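Local coordinates for alcohol dehydrogenase superfamily protein (Novosphingobium aromaticivorans, PDB 3GAZ) that probably acts as an NADP-dependent oxidoreductase of the alcohol dehydrogenase superfamily, its substrate not being established, at residues Val166-Ala171 with Ala176-Thr181; Tyr189-Asp192 with Thr196-Asp199; Leu155-Gly160 with Asp230-Ala235. All blocks are in the same frame, centred on the assembly; numbering follows the deposited sequence.

Contact 1 of 3, residues Val166-Ala171 with Ala176-Thr181; sequences VAIQIA and ARVFAT
Ile168 and Ala171, on neighbouring turns of helix 162-173, press onto Val178 and Ala180 of strand 177-182, and every one of these side chains is buried. The two branches of Ile168 divide the work. CG1 lies beside its own backbone N, and the extended chain carries CD1 onto the methyl of Ala180, 3.6 Å from its CB. The other branch, CG2, meets CG1 of Val178 at 4.1 Å, the two branched side chains passing at a slant. Ile168 also packs on Ile156 of the central strand and on Val190 of the following helix. Val178 is likewise split between two partners: with its CG1 turned anti to the backbone N (chi1 -174°), CG2 is directed at the next helical turn and reaches Ala171 CB at 3.5 Å, slightly tighter than usual for two methyl carbons. The small side chain of Ala171 is consistent with this close approach; the short segments run nearly antiparallel, their axes 8.6 Å apart.

Toward the end of the helix the contact changes character. Ala176, just before the strand, sets its CB 3.5 Å from Ala171 O, and its backbone N donates to that same oxygen over 3.1 Å. The N-H points well at the oxygen (158°), although the donor stands about 30° out of the carbonyl plane. This bond joins the last turn of the helix to the residue just before the strand, across the short loop of the beta-alpha-beta unit formed by strand 153-157, helix 162-173 and strand 177-182. Methyl-to-methyl contacts of alanine, valine and isoleucine, with one backbone bond at the turn, imply a helix held to the strand mainly by apolar packing and tied at its C-terminal end.

Contact 2 of 3, residues Tyr189-Asp192 with Thr196-Asp199; sequences YVRD and TPID
Arg191, on helix 184-193, rests the base of its side chain on the ring of Pro197 in strand 196-199. Its CB lies 4.1 Å from Pro197 CG and equally far from Pro197 CD, so the first carbon of the arginine sits against the CG-CD bond of the proline. The ring also reaches back to the helix itself, Pro197 CD standing 4.1 Å from Arg191 CA. Beyond CB the chain turns off: CG is placed anti to the backbone N (chi1 -175°), and a bend at chi3 (65°) leads the guanidinium off along the helix surface, away from the strand. There NH2 forms a salt bridge with Glu188 on the preceding turn, while Asp192 OD2 lies 3.6 Å from Arg191 NH2, a long salt bridge of charges only, well out of the guanidinium plane with no N-H aimed at it.

Helix 184-193 crosses between two adjacent parallel strands, 177-182 and 196-199, in the second beta-alpha-beta unit of the Rossmann-type domain, and strand 196-199 lies at the edge of the parallel sheet within this chain. Next to the arginine, Val190 CG1 lies 4.3 Å from Pro197 CA, a looser approach than the one at Arg191. Val190 is buried and also touches Ala180 and Ile168, whereas Leu187, one turn before Val190 in the helix, also touches the proline.

Contact 3 of 3, residues Leu155-Gly160 with Asp230-Ala235; sequences LIQGGG and DASFSA
Gln157, near the end of strand 153-157, directs its carboxamide at Ser232 of helix 227-235. Gln157 NE2 donates to Ser232 OG over 3.4 Å, a weak bond despite its fairly straight N-H (161°). The approach also brings the aliphatic part of the side chain close, with Gln157 CG 3.6 Å from the same hydroxyl oxygen; a sharp bend at chi2 (-83°) folds the amide over to this position. Ala231 lies alongside, its CB 4.2 Å from Gln157 NE2. Two residues back on the strand, Leu155 provides the apolar half of the contact, CD2 resting on the methyl of Ala235 at 3.7 Å.

The strongest partners lie beyond this pair: Gln157 OE1 is hydrogen-bonded to the hydroxyl of Thr181 on the neighbouring strand, which holds the amide's orientation, and Ser232 OG is bonded to the carbonyl of Val228 one turn earlier in its own helix, while Gln157 NE2 also has a weak bond to Tyr207 OH. A leucine in place of Gln157 would probably leave the Thr181 hydroxyl without this buried partner and strip Ser232 OG of its weak bond from the amide. Past Gln157 the chain enters Gly158, Gly159 and Gly160, and Gly158 adopts backbone angles (phi 91°) at which a CB would collide with the preceding carbonyl. This first strand running into a glycine-rich turn is consistent with the dinucleotide-binding beginning of a Rossmann fold.

All three contacts fasten helices to one parallel sheet. Contacts 1 and 3 are buried; contact 2, at the edge strand, is only partly so and ends in an arginine turned outward. Contacts 1 and 2 each pair a helix with the strand that follows it, in successive beta-alpha-beta units that share strand 177-182, whereas contact 3 joins elements 70 residues apart and encloses both others along the chain. Chemistry follows place: methyl packing with a backbone bond in contact 1, a proline-backed aliphatic edge in contact 2, and a mixed amide-hydroxyl and leucine-alanine interface in contact 3. Ile168 and Val190 both reach Gly159, drawing the three together beside the glycine turn.

Contact 1 of 3, residues Val166-Ala171 with Ala176-Thr181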
loop_
_atom_site.group_PDB
_atom_site.type_symbol
_atom_site.label_atom_id
_atom_site.label_comp_id
_atom_site.label_asym_id
_atom_site.label_seq_id
_atom_site.Cartn_x
_atom_site.Cartn_y
_atom_site.Cartn_z
ATOM N N VAL A 166 9.559 21.564 15.508
ATOM C CA VAL A 166 8.760 22.262 14.514
ATOM C C VAL A 166 7.441 22.721 15.140
ATOM O O VAL A 166 6.900 23.761 14.763
ATOM C CB VAL A 166 8.497 21.384 13.260
ATOM C CG1 VAL A 166 9.799 21.193 12.490
ATOM C CG2 VAL A 166 7.922 20.037 13.662
ATOM N N ALA A 167 6.939 21.953 16.103
ATOM C CA ALA A 167 5.702 22.314 16.790
ATOM C C ALA A 167 5.934 23.622 17.554
ATOM O O ALA A 167 5.071 24.493 17.590
ATOM C CB ALA A 167 5.293 21.205 17.752
ATOM N N ILE A 168 7.111 23.751 18.163
ATOM C CA ILE A 168 7.458 24.963 18.906
ATOM C C ILE A 168 7.405 26.186 17.994
ATOM O O ILE A 168 6.815 27.210 18.338
ATOM C CB ILE A 168 8.894 24.890 19.481
ATOM C CG1 ILE A 168 8.943 23.926 20.668
ATOM C CG2 ILE A 168 9.367 26.292 19.876
ATOM C CD1 ILE A 168 10.334 23.728 21.229
ATOM N N GLN A 169 8.032 26.070 16.827
ATOM C CA GLN A 169 8.095 27.175 15.884
ATOM C C GLN A 169 6.750 27.534 15.267
ATOM O O GLN A 169 6.486 28.707 15.001
ATOM C CB GLN A 169 9.135 26.865 14.803
ATOM C CG GLN A 169 10.535 26.668 15.388
ATOM C CD GLN A 169 11.578 26.304 14.348
ATOM O OE1 GLN A 169 11.969 27.131 13.531
ATOM N NE2 GLN A 169 12.025 25.051 14.371
ATOM N N ILE A 170 5.903 26.534 15.035
ATOM C CA ILE A 170 4.580 26.797 14.471
ATOM C C ILE A 170 3.766 27.564 15.511
ATOM O O ILE A 170 3.171 28.599 15.207
ATOM C CB ILE A 170 3.833 25.481 14.113
ATOM C CG1 ILE A 170 4.468 24.837 12.878
ATOM C CG2 ILE A 170 2.350 25.764 13.852
ATOM C CD1 ILE A 170 3.858 23.505 12.497
ATOM N N ALA A 171 3.760 27.054 16.740
ATOM C CA ALA A 171 3.019 27.678 17.832
ATOM C C ALA A 171 3.450 29.129 18.052
ATOM O O ALA A 171 2.612 30.010 18.201
ATOM C CB ALA A 171 3.209 26.874 19.117
ATOM N N ALA A 176 1.245 32.091 20.114
ATOM C CA ALA A 176 1.110 31.454 21.419
ATOM C C ALA A 176 2.330 31.653 22.307
ATOM O O ALA A 176 3.417 31.965 21.827
ATOM C CB ALA A 176 0.846 29.964 21.236
ATOM N N ARG A 177 2.135 31.489 23.611
ATOM C CA ARG A 177 3.229 31.591 24.564
ATOM C C ARG A 177 3.672 30.146 24.715
ATOM O O ARG A 177 2.978 29.336 25.331
ATOM C CB ARG A 177 2.741 32.156 25.899
ATOM C CG ARG A 177 2.386 33.632 25.829
ATOM C CD ARG A 177 2.440 34.272 27.210
ATOM N NE ARG A 177 3.623 33.843 27.957
ATOM C CZ ARG A 177 4.874 33.912 27.503
ATOM N NH1 ARG A 177 5.124 34.397 26.294
ATOM N NH2 ARG A 177 5.877 33.487 28.260
ATOM N N VAL A 178 4.827 29.832 24.141
ATOM C CA VAL A 178 5.337 28.471 24.130
ATOM C C VAL A 178 6.348 28.067 25.196
ATOM O O VAL A 178 7.286 28.803 25.505
ATOM C CB VAL A 178 5.936 28.154 22.739
ATOM C CG1 VAL A 178 6.354 26.690 22.655
ATOM C CG2 VAL A 178 4.914 28.485 21.655
ATOM N N PHE A 179 6.137 26.865 25.727
ATOM C CA PHE A 179 6.984 26.250 26.744
ATOM C C PHE A 179 7.289 24.847 26.223
ATOM O O PHE A 179 6.449 24.238 25.555
ATOM C CB PHE A 179 6.223 26.135 28.066
ATOM C CG PHE A 179 5.746 27.449 28.607
ATOM C CD1 PHE A 179 6.474 28.115 29.589
ATOM C CD2 PHE A 179 4.585 28.040 28.115
ATOM C CE1 PHE A 179 6.055 29.351 30.077
ATOM C CE2 PHE A 179 4.155 29.282 28.598
ATOM C CZ PHE A 179 4.896 29.937 29.581
ATOM N N ALA A 180 8.471 24.322 26.524
ATOM C CA ALA A 180 8.807 22.985 26.050
ATOM C C ALA A 180 9.724 22.219 26.993
ATOM O O ALA A 180 10.690 22.772 27.515
ATOM C CB ALA A 180 9.444 23.073 24.659
ATOM N N THR A 181 9.405 20.945 27.215
ATOM C CA THR A 181 10.223 20.102 28.068
ATOM C C THR A 181 11.246 19.431 27.164
ATOM O O THR A 181 10.934 19.057 26.029
ATOM C CB THR A 181 9.395 19.009 28.785
ATOM O OG1 THR A 181 8.742 18.179 27.816
ATOM C CG2 THR A 181 8.358 19.641 29.701
#

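Contact 2 of 3, residues Tyr189-Asp192 with Thr196-Asp199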
loop_
_atom_site.group_PDB
_atom_site.type_symbol
_atom_site.label_atom_id
_atom_site.label_comp_id
_atom_site.label_asym_id
_atom_site.label_seq_id
_atom_site.Cartn_x
_atom_site.Cartn_y
_atom_site.Cartn_z
ATOM N N TYR A 189 18.843 24.688 23.017
ATOM C CA TYR A 189 18.282 24.778 21.677
ATOM C C TYR A 189 16.848 25.309 21.735
ATOM O O TYR A 189 16.474 26.193 20.963
ATOM C CB TYR A 189 18.299 23.399 21.005
ATOM C CG TYR A 189 17.498 23.349 19.726
ATOM C CD1 TYR A 189 17.976 23.937 18.555
ATOM C CD2 TYR A 189 16.231 22.769 19.702
ATOM C CE1 TYR A 189 17.207 23.955 17.389
ATOM C CE2 TYR A 189 15.451 22.783 18.543
ATOM C CZ TYR A 189 15.943 23.376 17.393
ATOM O OH TYR A 189 15.171 23.404 16.254
ATOM N N VAL A 190 16.052 24.765 22.653
ATOM C CA VAL A 190 14.660 25.189 22.815
ATOM C C VAL A 190 14.580 26.661 23.206
ATOM O O VAL A 190 13.738 27.407 22.696
ATOM C CB VAL A 190 13.939 24.333 23.885
ATOM C CG1 VAL A 190 12.564 24.917 24.196
ATOM C CG2 VAL A 190 13.798 22.908 23.379
ATOM N N ARG A 191 15.464 27.077 24.107
ATOM C CA ARG A 191 15.501 28.467 24.550
ATOM C C ARG A 191 15.759 29.356 23.336
ATOM O O ARG A 191 15.087 30.369 23.142
ATOM C CB ARG A 191 16.617 28.658 25.581
ATOM C CG ARG A 191 16.680 30.045 26.206
ATOM C CD ARG A 191 18.002 30.241 26.942
ATOM N NE ARG A 191 19.139 30.230 26.020
ATOM C CZ ARG A 191 19.390 31.190 25.133
ATOM N NH1 ARG A 191 18.587 32.243 25.045
ATOM N NH2 ARG A 191 20.442 31.101 24.328
ATOM N N ASP A 192 16.732 28.959 22.517
ATOM C CA ASP A 192 17.093 29.700 21.310
ATOM C C ASP A 192 15.913 29.926 20.373
ATOM O O ASP A 192 15.779 31.000 19.786
ATOM C CB ASP A 192 18.202 28.970 20.551
ATOM C CG ASP A 192 19.564 29.594 20.767
ATOM O OD1 ASP A 192 19.778 30.729 20.284
ATOM O OD2 ASP A 192 20.419 28.956 21.417
ATOM N N THR A 196 10.146 28.811 26.334
ATOM C CA THR A 196 10.641 28.699 27.697
ATOM C C THR A 196 10.989 27.245 27.962
ATOM O O THR A 196 10.111 26.382 27.999
ATOM C CB THR A 196 9.587 29.152 28.731
ATOM O OG1 THR A 196 9.300 30.543 28.543
ATOM C CG2 THR A 196 10.100 28.924 30.151
ATOM N N PRO A 197 12.284 26.950 28.145
ATOM C CA PRO A 197 12.736 25.582 28.403
ATOM C C PRO A 197 12.349 25.037 29.771
ATOM O O PRO A 197 12.343 25.759 30.770
ATOM C CB PRO A 197 14.247 25.687 28.243
ATOM C CG PRO A 197 14.528 27.074 28.743
ATOM C CD PRO A 197 13.428 27.875 28.081
ATOM N N ILE A 198 12.037 23.746 29.800
ATOM C CA ILE A 198 11.659 23.059 31.022
ATOM C C ILE A 198 12.362 21.710 31.042
ATOM O O ILE A 198 12.161 20.885 30.150
ATOM C CB ILE A 198 10.131 22.836 31.088
ATOM C CG1 ILE A 198 9.418 24.189 31.173
ATOM C CG2 ILE A 198 9.782 21.938 32.270
ATOM C CD1 ILE A 198 7.902 24.111 31.004
ATOM N N ASP A 199 13.199 21.492 32.050
ATOM C CA ASP A 199 13.919 20.232 32.173
ATOM C C ASP A 199 12.884 19.108 32.219
ATOM O O ASP A 199 12.013 19.091 33.086
ATOM C CB ASP A 199 14.767 20.240 33.446
ATOM C CG ASP A 199 15.848 19.182 33.433
ATOM O OD1 ASP A 199 15.512 17.978 33.446
ATOM O OD2 ASP A 199 17.037 19.560 33.408
#

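Contact 3 of 3, residues Leu155-Gly160 with Asp230-Ala235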
loop_
_atom_site.group_PDB
_atom_site.type_symbol
_atom_site.label_atom_id
_atom_site.label_comp_id
_atom_site.label_asym_id
_atom_site.label_seq_id
_atom_site.Cartn_x
_atom_site.Cartn_y
_atom_site.Cartn_z
ATOM N N LEU A 155 2.351 23.908 25.632
ATOM C CA LEU A 155 3.440 23.107 26.169
ATOM C C LEU A 155 3.777 22.002 25.174
ATOM O O LEU A 155 2.926 21.166 24.855
ATOM C CB LEU A 155 3.031 22.470 27.499
ATOM C CG LEU A 155 4.038 21.465 28.069
ATOM C CD1 LEU A 155 5.329 22.189 28.435
ATOM C CD2 LEU A 155 3.443 20.762 29.279
ATOM N N ILE A 156 5.005 22.012 24.669
ATOM C CA ILE A 156 5.446 20.988 23.733
ATOM C C ILE A 156 6.322 20.001 24.492
ATOM O O ILE A 156 7.360 20.382 25.031
ATOM C CB ILE A 156 6.287 21.579 22.574
ATOM C CG1 ILE A 156 5.477 22.624 21.808
ATOM C CG2 ILE A 156 6.742 20.452 21.644
ATOM C CD1 ILE A 156 4.227 22.077 21.151
ATOM N N GLN A 157 5.894 18.742 24.543
ATOM C CA GLN A 157 6.646 17.689 25.227
ATOM C C GLN A 157 7.657 17.095 24.249
ATOM O O GLN A 157 7.274 16.459 23.266
ATOM C CB GLN A 157 5.693 16.592 25.712
ATOM C CG GLN A 157 4.595 17.099 26.639
ATOM C CD GLN A 157 5.046 17.220 28.084
ATOM O OE1 GLN A 157 6.149 17.689 28.368
ATOM N NE2 GLN A 157 4.187 16.801 29.008
ATOM N N GLY A 158 8.944 17.299 24.524
ATOM C CA GLY A 158 9.988 16.796 23.647
ATOM C C GLY A 158 10.339 17.837 22.597
ATOM O O GLY A 158 10.397 17.539 21.402
ATOM N N GLY A 159 10.585 19.061 23.059
ATOM C CA GLY A 159 10.895 20.173 22.176
ATOM C C GLY A 159 12.124 20.063 21.291
ATOM O O GLY A 159 12.224 20.774 20.300
ATOM N N GLY A 160 13.064 19.196 21.648
ATOM C CA GLY A 160 14.257 19.039 20.836
ATOM C C GLY A 160 14.086 17.994 19.742
ATOM O O GLY A 160 14.891 17.930 18.813
ATOM N N ASP A 230 0.477 10.753 29.752
ATOM C CA ASP A 230 -0.176 10.855 31.056
ATOM C C ASP A 230 0.240 12.174 31.708
ATOM O O ASP A 230 -0.573 12.864 32.317
ATOM C CB ASP A 230 0.229 9.684 31.958
ATOM C CG ASP A 230 -0.195 8.343 31.396
ATOM O OD1 ASP A 230 -1.397 8.172 31.108
ATOM O OD2 ASP A 230 0.674 7.459 31.248
ATOM N N ALA A 231 1.516 12.522 31.579
ATOM C CA ALA A 231 2.022 13.764 32.151
ATOM C C ALA A 231 1.332 14.951 31.480
ATOM O O ALA A 231 1.084 15.977 32.110
ATOM C CB ALA A 231 3.540 13.849 31.962
ATOM N N SER A 232 1.018 14.796 30.198
ATOM C CA SER A 232 0.350 15.848 29.441
ATOM C C SER A 232 -1.057 16.074 29.989
ATOM O O SER A 232 -1.529 17.209 30.066
ATOM C CB SER A 232 0.278 15.469 27.959
ATOM O OG SER A 232 1.582 15.309 27.416
ATOM N N PHE A 233 -1.731 14.989 30.358
ATOM C CA PHE A 233 -3.075 15.096 30.913
ATOM C C PHE A 233 -2.974 15.851 32.235
ATOM O O PHE A 233 -3.899 16.551 32.639
ATOM C CB PHE A 233 -3.675 13.709 31.179
ATOM C CG PHE A 233 -4.033 12.929 29.933
ATOM C CD1 PHE A 233 -4.089 13.542 28.685
ATOM C CD2 PHE A 233 -4.386 11.588 30.031
ATOM C CE1 PHE A 233 -4.489 12.824 27.549
ATOM C CE2 PHE A 233 -4.788 10.862 28.903
ATOM C CZ PHE A 233 -4.845 11.486 27.663
ATOM N N SER A 234 -1.837 15.697 32.905
ATOM C CA SER A 234 -1.612 16.348 34.188
ATOM C C SER A 234 -1.313 17.847 34.055
ATOM O O SER A 234 -1.707 18.643 34.908
ATOM C CB SER A 234 -0.463 15.642 34.917
ATOM O OG SER A 234 -0.224 16.228 36.181
ATOM N N ALA A 235 -0.640 18.229 32.974
ATOM C CA ALA A 235 -0.269 19.625 32.741
ATOM C C ALA A 235 -1.326 20.501 32.065
ATOM O O ALA A 235 -1.231 21.728 32.110
ATOM C CB ALA A 235 1.021 19.673 31.924
#